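Local coordinates for protein peroxiredoxin 6 (Arenicola marina, PDB 2V32) that probably reduces hydrogen peroxide and organic hydroperoxides to water and alcohols as a thiol-specific peroxidase of the Prx6 subfamily, at residues Ile156-Asp161 with Trp177-Arg182. The protein carries 1 engineered substitution. Sequence-based numbering, arbitrary orientation.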
loop_
_atom_site.group_PDB
_atom_site.type_symbol
_atom_site.label_atom_id
_atom_site.label_comp_id
_atom_site.label_asym_id
_atom_site.label_seq_id
_atom_site.Cartn_x
_atom_site.Cartn_y
_atom_site.Cartn_z
ATOM N N ILE A 156 0.702 4.532 6.930
ATOM C CA ILE A 156 -0.763 4.645 6.998
ATOM C C ILE A 156 -1.321 5.990 7.527
ATOM O O ILE A 156 -2.241 6.567 6.977
ATOM C CB ILE A 156 -1.354 3.397 7.690
ATOM C CG1 ILE A 156 -1.179 2.206 6.739
ATOM C CG2 ILE A 156 -2.898 3.560 8.031
ATOM C CD1 ILE A 156 -0.637 0.945 7.432
ATOM N N LEU A 157 -0.763 6.449 8.631
ATOM C CA LEU A 157 -0.980 7.784 9.153
ATOM C C LEU A 157 -0.556 8.925 8.233
ATOM O O LEU A 157 -1.300 9.897 8.124
ATOM C CB LEU A 157 -0.226 7.886 10.486
ATOM C CG LEU A 157 -0.903 7.155 11.670
ATOM C CD1 LEU A 157 0.109 7.015 12.748
ATOM C CD2 LEU A 157 -2.095 7.937 12.184
ATOM N N ARG A 158 0.614 8.795 7.577
ATOM C CA ARG A 158 1.056 9.737 6.548
ATOM C C ARG A 158 0.001 9.881 5.498
ATOM O O ARG A 158 -0.428 10.988 5.224
ATOM C CB ARG A 158 2.324 9.272 5.831
ATOM C CG ARG A 158 2.934 10.402 5.019
ATOM C CD ARG A 158 4.135 9.884 4.231
ATOM N NE ARG A 158 3.695 9.008 3.164
ATOM C CZ ARG A 158 3.364 9.450 1.961
ATOM N NH1 ARG A 158 3.313 10.756 1.720
ATOM N NH2 ARG A 158 2.960 8.623 1.032
ATOM N N VAL A 159 -0.430 8.765 4.911
ATOM C CA VAL A 159 -1.478 8.843 3.892
ATOM C C VAL A 159 -2.866 9.226 4.426
ATOM O O VAL A 159 -3.617 9.891 3.720
ATOM C CB VAL A 159 -1.456 7.649 2.911
ATOM C CG1 VAL A 159 -0.070 7.474 2.358
ATOM C CG2 VAL A 159 -2.006 6.314 3.554
ATOM N N ILE A 160 -3.218 8.873 5.666
ATOM C CA ILE A 160 -4.462 9.459 6.274
ATOM C C ILE A 160 -4.348 10.990 6.252
ATOM O O ILE A 160 -5.296 11.674 5.890
ATOM C CB ILE A 160 -4.717 8.964 7.715
ATOM C CG1 ILE A 160 -5.381 7.582 7.710
ATOM C CG2 ILE A 160 -5.648 9.891 8.499
ATOM C CD1 ILE A 160 -5.059 6.734 9.032
ATOM N N ASP A 161 -3.186 11.535 6.627
ATOM C CA ASP A 161 -2.955 12.994 6.557
ATOM C C ASP A 161 -3.178 13.562 5.140
ATOM O O ASP A 161 -3.808 14.607 4.951
ATOM C CB ASP A 161 -1.575 13.324 7.126
ATOM C CG ASP A 161 -1.517 13.089 8.643
ATOM O OD1 ASP A 161 -2.587 13.161 9.272
ATOM O OD2 ASP A 161 -0.431 12.820 9.197
ATOM N N TRP A 177 5.874 13.270 0.539
ATOM C CA TRP A 177 5.339 14.347 1.329
ATOM C C TRP A 177 5.177 13.963 2.785
ATOM O O TRP A 177 4.634 12.893 3.087
ATOM C CB TRP A 177 3.932 14.633 0.789
ATOM C CG TRP A 177 3.171 15.685 1.505
ATOM C CD1 TRP A 177 3.334 17.033 1.400
ATOM C CD2 TRP A 177 2.147 15.474 2.481
ATOM N NE1 TRP A 177 2.445 17.674 2.240
ATOM C CE2 TRP A 177 1.697 16.731 2.892
ATOM C CE3 TRP A 177 1.513 14.314 3.005
ATOM C CZ2 TRP A 177 0.652 16.888 3.837
ATOM C CZ3 TRP A 177 0.477 14.478 3.941
ATOM C CH2 TRP A 177 0.062 15.755 4.343
ATOM N N GLN A 178 5.552 14.879 3.686
ATOM C CA GLN A 178 5.244 14.725 5.093
ATOM C C GLN A 178 4.365 15.883 5.510
ATOM O O GLN A 178 4.528 16.959 5.006
ATOM C CB GLN A 178 6.515 14.712 5.950
ATOM C CG GLN A 178 7.512 13.656 5.650
ATOM C CD GLN A 178 7.059 12.289 6.112
ATOM O OE1 GLN A 178 7.548 11.278 5.578
ATOM N NE2 GLN A 178 6.094 12.229 7.099
ATOM N N PRO A 179 3.423 15.663 6.441
ATOM C CA PRO A 179 2.557 16.757 6.920
ATOM C C PRO A 179 3.339 18.027 7.253
ATOM O O PRO A 179 4.417 17.962 7.866
ATOM C CB PRO A 179 1.924 16.166 8.179
ATOM C CG PRO A 179 1.856 14.778 7.910
ATOM C CD PRO A 179 3.062 14.388 7.099
ATOM N N GLY A 180 2.802 19.164 6.810
ATOM C CA GLY A 180 3.435 20.473 6.957
ATOM C C GLY A 180 4.268 20.921 5.770
ATOM O O GLY A 180 4.575 22.088 5.694
ATOM N N ASP A 181 4.653 20.002 4.872
ATOM C CA ASP A 181 5.434 20.313 3.647
ATOM C C ASP A 181 4.600 20.897 2.493
ATOM O O ASP A 181 3.384 20.720 2.417
ATOM C CB ASP A 181 6.084 19.053 3.034
ATOM C CG ASP A 181 7.140 18.390 3.905
ATOM O OD1 ASP A 181 7.493 18.890 5.019
ATOM O OD2 ASP A 181 7.622 17.324 3.430
ATOM N N ARG A 182 5.274 21.558 1.549
ATOM C CA ARG A 182 4.599 22.176 0.405
ATOM C C ARG A 182 3.881 21.062 -0.390
ATOM O O ARG A 182 4.351 19.878 -0.408
ATOM C CB ARG A 182 5.595 22.972 -0.444
ATOM C CG ARG A 182 6.731 22.103 -1.044
ATOM C CD ARG A 182 7.718 22.885 -1.899
ATOM N NE ARG A 182 8.733 21.953 -2.384
ATOM C CZ ARG A 182 9.637 22.268 -3.307
ATOM N NH1 ARG A 182 9.617 23.496 -3.855
ATOM N NH2 ARG A 182 10.527 21.346 -3.710
#
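Helix 153-168 of the thioredoxin-like peroxiredoxin fold meets the loop of the C-terminal domain between strands 171-172 and 183-185, where Arg158 and Asp161 meet Trp177 and the first half of the type II beta turn Gln178-Asp181, its residues Gln178 and Pro179. One hydrogen bond crosses: Arg158 NH1 reaches Trp177 O at 2.9 Å, with the oxygen in the guanidinium plane and the donor on a carbonyl lone pair. The arginine chain leaves with CG anti to the backbone N (chi1 -167°), which carries CD to 3.3 Å from Trp177 O, and the bend at chi3 (70°) then turns the guanidinium so that NH1 faces the same oxygen. The guanidinium is shared further, NE forming a salt bridge with Glu155 and NH2 a hydrogen bond to Gly150 O of the second subunit, so the loop is tied in beside the dimer interface. A methionine here would probably leave Trp177 O without its donor and Glu155 without its charged mate. The CZ3-CH2 end of the indole points at the helix backbone, CZ3 3.8 Å from Arg158 O at the ring edge. One turn further along, Asp161 CB packs 4.0 Å from Trp177 CZ3; the Asp161 side chain crosses Pro179 at about a right angle, with OD2 3.3 Å from Pro179 CG, and OD1 is salt-bridged to Arg62. Within the loop, Trp177 NE1 donates to Asp181 O at 3.2 Å, approaching from above the carbonyl plane.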